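Local coordinates for putative adhesin (Bacteroides thetaiotaomicron, PDB 4QDG), which is a putative lipoprotein adhesin of the FimB/Mfa2 family that probably serves as an anchor for bacterial pili at the outer membrane, at residues C11-Y23 with L133-M147. Residues are numbered along the deposited sequence; the frame is centred on the assembly and turned at random.
Sequences CPHGVSLRFIYDY and LATADLYSEGTVEMM
His13 is gripped at both ring nitrogens by 133-147: ND1 donates to Asp137 OD1 at 2.7 Å, and NE2 and Thr135 OG1 share a 2.7 Å hydrogen bond. Asp137 OD1 sits near the imidazole plane but is met from above its carboxylate, the two planes standing 78° apart. With CG anti to the backbone N (chi1 -165°), the ring is carried across the backbone at Ala136, whose carbonyl carbon lies over one face. Next to it, Gly14 O accepts from both Ala136 N and Ser140 N, where antiparallel pairing with 136-137 gives way, past a type II turn, to parallel pairing with 140-145 (axes 27° apart). Strand 15-20, flanked by 140-145 (parallel) and 67-70 (antiparallel), is consistent with the transthyretin-like beta-sandwich of the fimbrillin superfamily. On its packed face, Leu133 CD2 touches Val15 CG1 (3.7 Å) and Leu17 CD2 (3.8 Å), with Phe78 against both Val15 and Leu17; Phe19 CD2 meets Val144 CB at 3.8 Å. The reverse face is wetter: a water joins Arg18 NH1 to Thr143 OG1, and Ile20 CG2 lies 3.5 Å above the guanidinium plane. One water bridges Asp22 OD2 and Glu145 OE1; another lies between Asp22 OD1 and Glu145 OE1.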
loop_
_atom_site.group_PDB
_atom_site.type_symbol
_atom_site.label_atom_id
_atom_site.label_comp_id
_atom_site.label_asym_id
_atom_site.label_seq_id
_atom_site.Cartn_x
_atom_site.Cartn_y
_atom_site.Cartn_z
ATOM N N CYS A 11 -18.902 -4.414 38.184
ATOM C CA CYS A 11 -17.813 -3.726 37.549
ATOM C C CYS A 11 -17.896 -3.758 36.000
ATOM O O CYS A 11 -18.103 -4.847 35.463
ATOM C CB CYS A 11 -16.516 -4.352 38.038
ATOM S SG CYS A 11 -15.041 -3.473 37.515
ATOM N N PRO A 12 -17.677 -2.610 35.277
ATOM C CA PRO A 12 -17.613 -2.657 33.803
ATOM C C PRO A 12 -16.572 -3.689 33.319
ATOM O O PRO A 12 -15.551 -3.927 33.970
ATOM C CB PRO A 12 -17.198 -1.229 33.415
ATOM C CG PRO A 12 -17.600 -0.398 34.553
ATOM C CD PRO A 12 -17.404 -1.245 35.762
ATOM N N HIS A 13 -16.859 -4.331 32.201
ATOM C CA HIS A 13 -16.011 -5.393 31.696
ATOM C C HIS A 13 -15.833 -5.302 30.167
ATOM O O HIS A 13 -16.794 -5.030 29.443
ATOM C CB HIS A 13 -16.650 -6.731 32.091
ATOM C CG HIS A 13 -15.737 -7.899 31.950
ATOM N ND1 HIS A 13 -14.902 -8.277 32.977
ATOM C CD2 HIS A 13 -15.571 -8.747 30.917
ATOM C CE1 HIS A 13 -14.253 -9.337 32.536
ATOM N NE2 HIS A 13 -14.619 -9.651 31.300
ATOM N N GLY A 14 -14.609 -5.533 29.704
ATOM C CA GLY A 14 -14.312 -5.545 28.276
ATOM C C GLY A 14 -12.868 -5.294 27.897
ATOM O O GLY A 14 -11.946 -5.756 28.568
ATOM N N VAL A 15 -12.678 -4.578 26.784
ATOM C CA VAL A 15 -11.361 -4.241 26.262
ATOM C C VAL A 15 -11.286 -2.754 25.995
ATOM O O VAL A 15 -12.313 -2.089 25.873
ATOM C CB VAL A 15 -10.974 -5.045 24.985
ATOM C CG1 VAL A 15 -10.911 -6.551 25.254
ATOM C CG2 VAL A 15 -11.910 -4.723 23.818
ATOM N N SER A 16 -10.053 -2.257 25.893
ATOM C CA SER A 16 -9.687 -0.889 25.561
ATOM C C SER A 16 -8.588 -0.989 24.516
ATOM O O SER A 16 -7.473 -1.412 24.817
ATOM C CB SER A 16 -9.253 -0.113 26.797
ATOM O OG SER A 16 -8.770 1.160 26.403
ATOM N N LEU A 17 -8.910 -0.658 23.281
ATOM C CA LEU A 17 -7.963 -0.838 22.189
ATOM C C LEU A 17 -7.279 0.413 21.738
ATOM O O LEU A 17 -7.923 1.428 21.514
ATOM C CB LEU A 17 -8.650 -1.483 20.974
ATOM C CG LEU A 17 -9.357 -2.805 21.225
ATOM C CD1 LEU A 17 -10.010 -3.306 19.945
ATOM C CD2 LEU A 17 -8.397 -3.847 21.788
ATOM N N ARG A 18 -5.961 0.298 21.547
ATOM C CA ARG A 18 -5.083 1.318 20.964
ATOM C C ARG A 18 -4.791 0.868 19.533
ATOM O O ARG A 18 -4.700 -0.342 19.273
ATOM C CB ARG A 18 -3.784 1.490 21.792
ATOM C CG ARG A 18 -2.796 2.516 21.211
ATOM C CD ARG A 18 -1.589 2.751 22.093
ATOM N NE ARG A 18 -0.801 3.885 21.609
ATOM C CZ ARG A 18 0.520 3.879 21.433
ATOM N NH1 ARG A 18 1.231 2.787 21.708
ATOM N NH2 ARG A 18 1.139 4.960 20.972
ATOM N N PHE A 19 -4.735 1.818 18.602
ATOM C CA PHE A 19 -4.449 1.524 17.202
ATOM C C PHE A 19 -3.170 2.242 16.784
ATOM O O PHE A 19 -3.070 3.459 16.940
ATOM C CB PHE A 19 -5.633 1.904 16.312
ATOM C CG PHE A 19 -6.907 1.201 16.690
ATOM C CD1 PHE A 19 -7.767 1.743 17.640
ATOM C CD2 PHE A 19 -7.254 -0.011 16.102
ATOM C CE1 PHE A 19 -8.934 1.071 18.020
ATOM C CE2 PHE A 19 -8.430 -0.671 16.478
ATOM C CZ PHE A 19 -9.254 -0.127 17.442
ATOM N N ILE A 20 -2.159 1.488 16.351
ATOM C CA ILE A 20 -0.886 2.105 15.934
ATOM C C ILE A 20 -0.517 1.688 14.503
ATOM O O ILE A 20 -0.951 0.636 14.031
ATOM C CB ILE A 20 0.288 1.829 16.925
ATOM C CG1 ILE A 20 0.819 0.394 16.844
ATOM C CG2 ILE A 20 -0.107 2.206 18.364
ATOM C CD1 ILE A 20 2.230 0.193 17.416
ATOM N N TYR A 21 0.264 2.551 13.817
ATOM C CA TYR A 21 0.839 2.288 12.493
ATOM C C TYR A 21 2.318 2.702 12.565
ATOM O O TYR A 21 2.669 3.842 12.269
ATOM C CB TYR A 21 0.053 2.956 11.336
ATOM C CG TYR A 21 0.822 3.055 10.026
ATOM C CD1 TYR A 21 1.343 1.916 9.404
ATOM C CD2 TYR A 21 1.088 4.296 9.443
ATOM C CE1 TYR A 21 2.097 2.012 8.225
ATOM C CE2 TYR A 21 1.823 4.398 8.259
ATOM C CZ TYR A 21 2.314 3.253 7.648
ATOM O OH TYR A 21 3.026 3.377 6.474
ATOM N N ASP A 22 3.159 1.785 13.049
ATOM C CA ASP A 22 4.606 1.986 13.150
ATOM C C ASP A 22 5.350 1.071 12.121
ATOM O O ASP A 22 6.567 1.132 12.046
ATOM C CB ASP A 22 5.119 1.792 14.611
ATOM C CG ASP A 22 5.215 0.379 15.162
ATOM O OD1 ASP A 22 5.078 -0.586 14.373
ATOM O OD2 ASP A 22 5.491 0.233 16.372
ATOM N N TYR A 23 4.602 0.259 11.312
ATOM C CA TYR A 23 5.156 -0.652 10.296
ATOM C C TYR A 23 5.555 0.104 9.010
ATOM O O TYR A 23 5.001 -0.090 7.923
ATOM C CB TYR A 23 4.169 -1.775 9.963
ATOM C CG TYR A 23 4.848 -3.068 9.574
ATOM C CD1 TYR A 23 5.779 -3.674 10.418
ATOM C CD2 TYR A 23 4.530 -3.716 8.381
ATOM C CE1 TYR A 23 6.375 -4.890 10.084
ATOM C CE2 TYR A 23 5.125 -4.932 8.039
ATOM C CZ TYR A 23 6.028 -5.524 8.906
ATOM O OH TYR A 23 6.611 -6.724 8.598
ATOM N N LEU A 133 -7.475 -10.914 22.133
ATOM C CA LEU A 133 -7.348 -10.360 23.476
ATOM C C LEU A 133 -8.523 -10.777 24.347
ATOM O O LEU A 133 -9.683 -10.726 23.912
ATOM C CB LEU A 133 -7.206 -8.802 23.387
ATOM C CG LEU A 133 -7.249 -7.953 24.669
ATOM C CD1 LEU A 133 -6.001 -8.187 25.566
ATOM C CD2 LEU A 133 -7.340 -6.477 24.315
ATOM N N ALA A 134 -8.201 -11.236 25.575
ATOM C CA ALA A 134 -9.204 -11.609 26.558
ATOM C C ALA A 134 -9.654 -10.340 27.295
ATOM O O ALA A 134 -8.859 -9.413 27.491
ATOM C CB ALA A 134 -8.653 -12.638 27.540
ATOM N N THR A 135 -10.929 -10.288 27.651
ATOM C CA THR A 135 -11.515 -9.159 28.369
ATOM C C THR A 135 -11.078 -9.165 29.823
ATOM O O THR A 135 -10.660 -10.202 30.345
ATOM C CB THR A 135 -13.045 -9.219 28.308
ATOM O OG1 THR A 135 -13.482 -10.437 28.931
ATOM C CG2 THR A 135 -13.584 -9.087 26.898
ATOM N N ALA A 136 -11.211 -8.017 30.483
ATOM C CA ALA A 136 -10.915 -7.887 31.893
ATOM C C ALA A 136 -11.896 -6.934 32.554
ATOM O O ALA A 136 -12.585 -6.171 31.864
ATOM C CB ALA A 136 -9.487 -7.397 32.091
ATOM N N ASP A 137 -11.986 -7.004 33.892
ATOM C CA ASP A 137 -12.739 -6.049 34.683
ATOM C C ASP A 137 -12.041 -4.707 34.532
ATOM O O ASP A 137 -10.810 -4.654 34.616
ATOM C CB ASP A 137 -12.782 -6.476 36.149
ATOM C CG ASP A 137 -13.778 -7.577 36.451
ATOM O OD1 ASP A 137 -14.740 -7.745 35.662
ATOM O OD2 ASP A 137 -13.614 -8.254 37.491
ATOM N N LEU A 138 -12.809 -3.647 34.210
ATOM C CA LEU A 138 -12.305 -2.290 33.987
ATOM C C LEU A 138 -11.384 -2.205 32.751
ATOM O O LEU A 138 -10.457 -1.369 32.705
ATOM C CB LEU A 138 -11.603 -1.735 35.234
ATOM C CG LEU A 138 -12.132 -0.410 35.747
ATOM C CD1 LEU A 138 -13.651 -0.427 35.935
ATOM C CD2 LEU A 138 -11.413 -0.022 37.013
ATOM N N TYR A 139 -11.712 -3.040 31.733
ATOM C CA TYR A 139 -11.146 -3.129 30.387
ATOM C C TYR A 139 -9.662 -3.499 30.324
ATOM O O TYR A 139 -8.802 -2.743 30.793
ATOM C CB TYR A 139 -11.385 -1.817 29.562
ATOM C CG TYR A 139 -12.789 -1.251 29.708
ATOM C CD1 TYR A 139 -13.857 -1.793 29.000
ATOM C CD2 TYR A 139 -13.069 -0.258 30.647
ATOM C CE1 TYR A 139 -15.168 -1.351 29.211
ATOM C CE2 TYR A 139 -14.372 0.182 30.871
ATOM C CZ TYR A 139 -15.413 -0.345 30.125
ATOM O OH TYR A 139 -16.679 0.130 30.302
ATOM N N SER A 140 -9.362 -4.648 29.675
ATOM C CA SER A 140 -7.987 -5.064 29.405
ATOM C C SER A 140 -7.451 -4.185 28.301
ATOM O O SER A 140 -8.229 -3.734 27.462
ATOM C CB SER A 140 -7.918 -6.528 28.984
ATOM O OG SER A 140 -8.793 -6.775 27.894
ATOM N N GLU A 141 -6.146 -3.922 28.298
ATOM C CA GLU A 141 -5.583 -3.065 27.259
ATOM C C GLU A 141 -4.915 -3.898 26.201
ATOM O O GLU A 141 -4.280 -4.906 26.516
ATOM C CB GLU A 141 -4.601 -2.050 27.829
ATOM C CG GLU A 141 -5.297 -0.937 28.589
ATOM C CD GLU A 141 -4.395 0.080 29.263
ATOM O OE1 GLU A 141 -3.173 -0.173 29.375
ATOM O OE2 GLU A 141 -4.929 1.121 29.709
ATOM N N GLY A 142 -5.074 -3.476 24.954
ATOM C CA GLY A 142 -4.464 -4.140 23.813
ATOM C C GLY A 142 -4.197 -3.178 22.682
ATOM O O GLY A 142 -4.937 -2.215 22.501
ATOM N N THR A 143 -3.139 -3.439 21.917
ATOM C CA THR A 143 -2.741 -2.598 20.792
ATOM C C THR A 143 -2.848 -3.362 19.483
ATOM O O THR A 143 -2.291 -4.452 19.346
ATOM C CB THR A 143 -1.316 -2.049 20.998
ATOM O OG1 THR A 143 -1.305 -1.261 22.177
ATOM C CG2 THR A 143 -0.807 -1.228 19.803
ATOM N N VAL A 144 -3.570 -2.764 18.523
ATOM C CA VAL A 144 -3.718 -3.306 17.181
ATOM C C VAL A 144 -2.665 -2.624 16.335
ATOM O O VAL A 144 -2.740 -1.412 16.092
ATOM C CB VAL A 144 -5.132 -3.159 16.578
ATOM C CG1 VAL A 144 -5.194 -3.880 15.230
ATOM C CG2 VAL A 144 -6.212 -3.684 17.543
ATOM N N GLU A 145 -1.642 -3.398 15.974
ATOM C CA GLU A 145 -0.518 -2.950 15.181
ATOM C C GLU A 145 -0.889 -3.109 13.721
ATOM O O GLU A 145 -1.201 -4.209 13.265
ATOM C CB GLU A 145 0.748 -3.736 15.550
ATOM C CG GLU A 145 1.027 -3.743 17.043
ATOM C CD GLU A 145 2.383 -4.292 17.434
ATOM O OE1 GLU A 145 3.346 -4.133 16.646
ATOM O OE2 GLU A 145 2.496 -4.809 18.570
HETATM N N MSE A 146 -0.930 -1.986 13.004
HETATM C CA MSE A 146 -1.394 -2.003 11.633
HETATM C C MSE A 146 -0.313 -1.791 10.578
HETATM O O MSE A 146 0.751 -1.225 10.856
HETATM C CB MSE A 146 -2.494 -0.982 11.480
HETATM C CG MSE A 146 -3.675 -1.345 12.372
HETATM SE SE MSE A 146 -4.984 -0.016 12.298
HETATM C CE MSE A 146 -5.870 -0.572 10.632
HETATM N N MSE A 147 -0.604 -2.292 9.359
HETATM C CA MSE A 147 0.281 -2.133 8.217
HETATM C C MSE A 147 -0.450 -1.440 7.087
HETATM O O MSE A 147 -1.663 -1.442 7.078
HETATM C CB MSE A 147 0.890 -3.458 7.754
HETATM C CG MSE A 147 -0.111 -4.458 7.186
HETATM SE SE MSE A 147 0.839 -5.786 6.131
HETATM C CE MSE A 147 0.765 -4.874 4.567
HETATM O O HOH W 1 1.231 0.208 22.681
HETATM O O HOH W 2 2.048 -0.902 13.340
HETATM O O HOH W 3 3.896 -2.875 14.137
HETATM O O HOH W 4 5.221 -2.194 17.609
#